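Local coordinates for protein signal recognition particle receptor FtsY (Sulfolobus acidocaldarius, PDB 5L3S) that serves as the docking receptor for the signal recognition particle, combining an SRP54-type helical bundle with a GTPase domain of the P-loop NTPase class, at residues Lys16-Lys19 with Glu20-Asn24; Ser223-Gly226 with Ser227-Glu231; Asn24-Ile27 with Glu28-Phe32. All coordinates share one frame; numbering follows the deposited sequence.

Contact 1 (Lys16-Lys19 with Glu20-Asn24)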
# COMPACT_ATOMS: atom_id res chain seq x y z
N LYS B 16 3.53 -15.51 -43.52
CA LYS B 16 3.53 -14.05 -43.61
C LYS B 16 4.54 -13.42 -42.66
O LYS B 16 4.79 -13.94 -41.57
CB LYS B 16 2.13 -13.47 -43.35
CG LYS B 16 1.15 -13.67 -44.49
CD LYS B 16 1.66 -13.06 -45.80
CE LYS B 16 0.63 -13.19 -46.90
NZ LYS B 16 1.17 -12.82 -48.24
N THR B 17 5.13 -12.31 -43.08
CA THR B 17 6.14 -11.62 -42.28
C THR B 17 5.50 -10.55 -41.38
O THR B 17 4.76 -9.69 -41.85
CB THR B 17 7.21 -10.98 -43.17
OG1 THR B 17 7.79 -11.98 -44.02
CG2 THR B 17 8.29 -10.33 -42.33
N ILE B 18 5.79 -10.62 -40.09
CA ILE B 18 5.23 -9.64 -39.17
C ILE B 18 5.89 -8.27 -39.34
O ILE B 18 7.11 -8.15 -39.31
CB ILE B 18 5.39 -10.08 -37.71
CG1 ILE B 18 4.64 -11.39 -37.47
CG2 ILE B 18 4.88 -8.99 -36.77
CD1 ILE B 18 4.83 -11.93 -36.07
N LYS B 19 5.06 -7.25 -39.54
CA LYS B 19 5.52 -5.88 -39.65
C LYS B 19 4.98 -5.10 -38.46
O LYS B 19 4.05 -5.56 -37.80
CB LYS B 19 5.01 -5.24 -40.93
CG LYS B 19 5.27 -6.05 -42.19
CD LYS B 19 6.75 -6.25 -42.40
CE LYS B 19 7.02 -7.12 -43.63
NZ LYS B 19 6.46 -6.50 -44.85
N GLU B 20 5.55 -3.92 -38.20
CA GLU B 20 5.13 -3.11 -37.05
C GLU B 20 3.63 -2.83 -37.07
O GLU B 20 2.97 -2.96 -36.04
CB GLU B 20 5.92 -1.81 -36.95
CG GLU B 20 5.67 -1.09 -35.62
CD GLU B 20 6.47 0.19 -35.46
OE1 GLU B 20 7.09 0.64 -36.45
OE2 GLU B 20 6.48 0.74 -34.34
N ASP B 21 3.12 -2.48 -38.24
CA ASP B 21 1.70 -2.19 -38.45
C ASP B 21 0.78 -3.33 -38.02
O ASP B 21 -0.35 -3.10 -37.60
CB ASP B 21 1.47 -1.85 -39.93
CG ASP B 21 0.01 -1.63 -40.26
OD1 ASP B 21 -0.59 -2.51 -40.92
OD2 ASP B 21 -0.54 -0.59 -39.85
N ASP B 22 1.27 -4.57 -38.12
CA ASP B 22 0.51 -5.73 -37.66
C ASP B 22 0.35 -5.73 -36.14
O ASP B 22 -0.59 -6.33 -35.61
CB ASP B 22 1.20 -7.02 -38.08
CG ASP B 22 1.30 -7.18 -39.60
OD1 ASP B 22 0.27 -6.98 -40.28
OD2 ASP B 22 2.39 -7.51 -40.10
N LEU B 23 1.27 -5.08 -35.44
CA LEU B 23 1.39 -5.21 -33.98
C LEU B 23 0.74 -4.09 -33.18
O LEU B 23 0.48 -4.25 -31.98
CB LEU B 23 2.86 -5.30 -33.58
CG LEU B 23 3.70 -6.44 -34.15
CD1 LEU B 23 5.10 -6.41 -33.59
CD2 LEU B 23 3.04 -7.77 -33.85
N ASN B 24 0.48 -2.97 -33.83
CA ASN B 24 0.05 -1.76 -33.13
C ASN B 24 -1.17 -1.89 -32.22
O ASN B 24 -1.11 -1.52 -31.05
CB ASN B 24 -0.14 -0.61 -34.12
CG ASN B 24 1.18 -0.11 -34.68
OD1 ASN B 24 2.23 -0.27 -34.05
ND2 ASN B 24 1.14 0.51 -35.85
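Lys19 and Asp22 hold each other by two hydrogen bonds that run in opposite directions across one turn. The backbone N of Lys19 donates to Asp22 OD2 at 2.7 Å in a nearly straight bond (165°), meeting the carboxylate on its anti side and only slightly out of its plane. In return, Asp22 N donates to Lys19 O at 3.0 Å; this bond is more bent, and the donor sits well above the carbonyl plane. Asp22 CG lies anti to its own carbonyl carbon (chi1 -63°), which swings OD2 back to the Lys19 amide. The Lys19 side chain runs beside that of Asp22, with CB 3.6 Å from Asp22 OD2, but its ammonium does not reach the carboxylate: Lys19 NZ stays 6.3 Å from Asp22 OD2. Further round the turn, Ile18 CG2 packs on Leu23 CD2 at 3.7 Å, the two side chains crossing at about a right angle. Glu20 OE2 is satisfied by a salt bridge to Lys52 of helix 41-55. Strand 15-17 pairs antiparallel with strand 59-61, Ile18 bonds through its backbone to Gly57 and Lys58, and Leu23 rests against Val66 and Val70 of helix 66-85.

Contact 2 (Ser223-Gly226 with Ser227-Glu231)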
# COMPACT_ATOMS: atom_id res chain seq x y z
N SER B 223 1.09 -5.26 -2.25
CA SER B 223 0.67 -5.45 -3.65
C SER B 223 -0.36 -4.44 -4.14
O SER B 223 -0.60 -4.34 -5.34
CB SER B 223 0.17 -6.87 -3.90
OG SER B 223 -1.07 -7.09 -3.25
N LEU B 224 -1.00 -3.71 -3.22
CA LEU B 224 -1.92 -2.63 -3.62
C LEU B 224 -1.19 -1.37 -4.06
O LEU B 224 -1.78 -0.50 -4.69
CB LEU B 224 -2.90 -2.28 -2.51
CG LEU B 224 -4.13 -3.17 -2.40
CD1 LEU B 224 -4.85 -2.88 -1.09
CD2 LEU B 224 -5.05 -2.98 -3.61
N ALA B 225 0.09 -1.28 -3.73
CA ALA B 225 0.87 -0.10 -4.09
C ALA B 225 1.15 -0.04 -5.58
O ALA B 225 1.41 -1.06 -6.22
CB ALA B 225 2.17 -0.06 -3.28
N GLY B 226 1.11 1.17 -6.14
CA GLY B 226 1.39 1.37 -7.55
C GLY B 226 2.88 1.50 -7.79
O GLY B 226 3.68 0.77 -7.20
N SER B 227 3.25 2.47 -8.63
CA SER B 227 4.65 2.67 -9.03
C SER B 227 5.63 2.89 -7.87
O SER B 227 6.84 2.67 -8.03
CB SER B 227 4.75 3.83 -10.03
OG SER B 227 4.34 5.05 -9.42
N ASP B 228 5.14 3.32 -6.72
CA ASP B 228 6.06 3.57 -5.60
C ASP B 228 6.67 2.29 -5.04
O ASP B 228 7.72 2.34 -4.40
CB ASP B 228 5.41 4.35 -4.45
CG ASP B 228 6.44 5.02 -3.56
OD1 ASP B 228 7.21 5.86 -4.08
OD2 ASP B 228 6.50 4.71 -2.34
N ALA B 229 6.02 1.16 -5.25
CA ALA B 229 6.56 -0.11 -4.76
C ALA B 229 7.93 -0.42 -5.41
O ALA B 229 8.86 -0.89 -4.74
CB ALA B 229 5.56 -1.24 -4.99
N LEU B 230 8.04 -0.15 -6.71
CA LEU B 230 9.31 -0.32 -7.40
C LEU B 230 10.34 0.68 -6.87
O LEU B 230 11.51 0.35 -6.71
CB LEU B 230 9.15 -0.19 -8.92
CG LEU B 230 10.43 -0.38 -9.74
CD1 LEU B 230 11.05 -1.77 -9.50
CD2 LEU B 230 10.22 -0.12 -11.26
N GLU B 231 9.90 1.90 -6.59
CA GLU B 231 10.79 2.90 -6.02
C GLU B 231 11.29 2.48 -4.63
O GLU B 231 12.47 2.64 -4.32
CB GLU B 231 10.12 4.27 -5.96
CG GLU B 231 11.05 5.38 -5.49
CD GLU B 231 12.01 5.85 -6.58
OE1 GLU B 231 11.91 5.34 -7.73
OE2 GLU B 231 12.85 6.73 -6.29
O HOH W 1 5.71 -0.70 -9.06
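Gly226 O receives the amide of Ala229 at 3.1 Å, measured from Ala229 N, in a bond that is close to straight at the hydrogen (161°) although the donor stands above the carbonyl plane. The Ala229 methyl lies beside the same carbonyl, with Ala229 CB 3.5 Å from Gly226 O. It also faces the methyl of Ala225, Ala225 CB and Ala229 CB being 4.0 Å apart, so that the two methyls meet across the turn. A water gives Gly226 O a second partner: it donates to Gly226 O at 3.1 Å and weakly accepts from Leu230 N, bridging the carbonyl to the next amide of the helix. With psi at -137°, the chain stays fairly extended at Gly226 before the helix begins.

The polar side chains have partners beyond the turn. With chi1 at 63°, Ser227 OG is set between its backbone N and carbonyl carbon, and there it bonds to an acidic side chain on the chain of another protein. Asp228 shares its carboxylate: OD1 goes to a polar side chain of that other chain, OD2 to Gln232 one turn on. Backbone bonds from Leu224 and Gly226 reach the same partner, so the turn forms part of the interface between the two proteins. Within the same chain, Ser223 OG bonds to Thr248 O, tying the loop to the end of the neighbouring strand, while Ala229 and Leu230 pack on Ile258 of helix 258-266. The arrangement is a strand-loop-helix connection, from strand 216-222 of the central, mostly parallel sheet into helix 228-239, as found in the alpha/beta fold of P-loop NTPases.

Contact 3 (Asn24-Ile27 with Glu28-Phe32)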
# COMPACT_ATOMS: atom_id res chain seq x y z
N ASN B 24 0.48 -2.97 -33.83
CA ASN B 24 0.05 -1.76 -33.13
C ASN B 24 -1.17 -1.89 -32.22
O ASN B 24 -1.11 -1.52 -31.05
CB ASN B 24 -0.14 -0.61 -34.12
CG ASN B 24 1.18 -0.11 -34.68
OD1 ASN B 24 2.23 -0.27 -34.05
ND2 ASN B 24 1.14 0.51 -35.85
N ASP B 25 -2.27 -2.40 -32.75
CA ASP B 25 -3.50 -2.54 -31.97
C ASP B 25 -3.33 -3.45 -30.76
O ASP B 25 -3.78 -3.12 -29.66
CB ASP B 25 -4.64 -3.07 -32.83
CG ASP B 25 -5.15 -2.04 -33.80
OD1 ASP B 25 -4.87 -0.84 -33.58
OD2 ASP B 25 -5.84 -2.42 -34.77
N VAL B 26 -2.70 -4.60 -30.95
CA VAL B 26 -2.57 -5.54 -29.85
C VAL B 26 -1.56 -5.06 -28.80
O VAL B 26 -1.73 -5.32 -27.60
CB VAL B 26 -2.24 -6.98 -30.35
CG1 VAL B 26 -0.88 -7.02 -31.02
CG2 VAL B 26 -2.31 -7.96 -29.19
N ILE B 27 -0.53 -4.35 -29.24
CA ILE B 27 0.46 -3.82 -28.30
C ILE B 27 -0.20 -2.80 -27.35
O ILE B 27 0.11 -2.76 -26.16
CB ILE B 27 1.68 -3.19 -29.03
CG1 ILE B 27 2.52 -4.27 -29.71
CG2 ILE B 27 2.58 -2.46 -28.06
CD1 ILE B 27 3.19 -5.21 -28.76
N GLU B 28 -1.12 -2.00 -27.89
CA GLU B 28 -1.83 -1.05 -27.04
C GLU B 28 -2.77 -1.72 -26.04
O GLU B 28 -2.82 -1.31 -24.88
CB GLU B 28 -2.56 0.01 -27.87
CG GLU B 28 -1.61 0.97 -28.57
CD GLU B 28 -0.57 1.57 -27.63
OE1 GLU B 28 -0.96 2.33 -26.71
OE2 GLU B 28 0.63 1.28 -27.80
N GLU B 29 -3.51 -2.74 -26.47
CA GLU B 29 -4.35 -3.47 -25.52
C GLU B 29 -3.50 -4.09 -24.41
O GLU B 29 -3.87 -4.06 -23.24
CB GLU B 29 -5.17 -4.55 -26.21
CG GLU B 29 -6.35 -4.02 -27.02
CD GLU B 29 -7.08 -5.11 -27.80
OE1 GLU B 29 -6.58 -6.26 -27.84
OE2 GLU B 29 -8.15 -4.81 -28.36
N LEU B 30 -2.35 -4.65 -24.79
CA LEU B 30 -1.45 -5.25 -23.80
C LEU B 30 -0.87 -4.21 -22.84
O LEU B 30 -0.65 -4.50 -21.67
CB LEU B 30 -0.33 -6.03 -24.49
CG LEU B 30 -0.79 -7.31 -25.18
CD1 LEU B 30 0.33 -7.94 -26.01
CD2 LEU B 30 -1.35 -8.30 -24.16
N ARG B 31 -0.62 -3.00 -23.35
CA ARG B 31 -0.07 -1.94 -22.52
C ARG B 31 -1.04 -1.57 -21.42
O ARG B 31 -0.64 -1.41 -20.27
CB ARG B 31 0.25 -0.70 -23.34
CG ARG B 31 0.78 0.45 -22.48
CD ARG B 31 0.83 1.77 -23.24
NE ARG B 31 1.53 1.63 -24.51
CZ ARG B 31 2.85 1.50 -24.64
NH1 ARG B 31 3.63 1.48 -23.55
NH2 ARG B 31 3.39 1.38 -25.85
N PHE B 32 -2.31 -1.45 -21.76
CA PHE B 32 -3.30 -1.08 -20.76
C PHE B 32 -3.61 -2.21 -19.77
O PHE B 32 -3.94 -1.96 -18.62
CB PHE B 32 -4.54 -0.50 -21.43
CG PHE B 32 -4.26 0.80 -22.12
CD1 PHE B 32 -3.85 1.91 -21.39
CD2 PHE B 32 -4.36 0.91 -23.50
CE1 PHE B 32 -3.57 3.10 -22.01
CE2 PHE B 32 -4.08 2.10 -24.12
CZ PHE B 32 -3.68 3.20 -23.38
O HOH W 2 1.05 0.14 -30.43
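Glu28 bends back over the preceding turn, its CG 3.5 Å from Asn24 O, and its CD lies at the edge of the Arg31 guanidinium, in the plane of that group, the carboxylate itself being twisted from it. The salt bridge joins Arg31 NH2 to Glu28 OE2 at 3.4 Å, and Arg31 NE bonds to both oxygens; all three hydrogen bonds are weak, so the pairing is long and spread over several atoms. The Phe32 ring meets an aromatic side chain on the chain of another protein, planes at about 75°. The bend at chi2 of Glu28 (-51°) brings the acid alongside the helix, where a water donates to Glu28 OE2 at 2.9 Å and to Asn24 O at 2.8 Å. Arg31 lies against Thr44 and Leu48 of helix 41-55.

Beneath these side chains, four successive backbone bonds link the amides of Glu28 to Arg31 with the carbonyls of Asn24 to Ile27; the last, Arg31 N to Ile27 O, is 2.9 Å long. Val26 and Leu30 point the same way, Val26 CG2 being 4.1 Å from Leu30 CD1, and both lean on Val70 of helix 66-85. Ile27 packs instead on Leu48 and Leu51 of helix 41-55. The i to i+4 bonding runs on from a kink at Asp25 and Val26, and the apolar side chains reach two neighbouring helices, as in the helical bundle of SRP54-type proteins.

In the fold
Contacts 1 and 3 are consecutive on helix 20-36: they share Asn24, their centres are 13 Å apart, and together they follow the chain from the first turn of the helix through the kink at Asp25 and Val26 into the turns beyond, within the helical bundle domain. Contact 2 belongs to the GTPase domain. Its nearest atoms are about 13 Å from contact 3 and about 22 Å from contact 1. The Leu230 side chain of contact 2 nevertheless meets Ser40, in the loop that follows helix 20-36, and so links the two regions indirectly. Contact 2 is nearest the centre of the chain, and its Asp228 side chain lies about 10 Å from a bound phosphoaminophosphonic acid-guanylate ester.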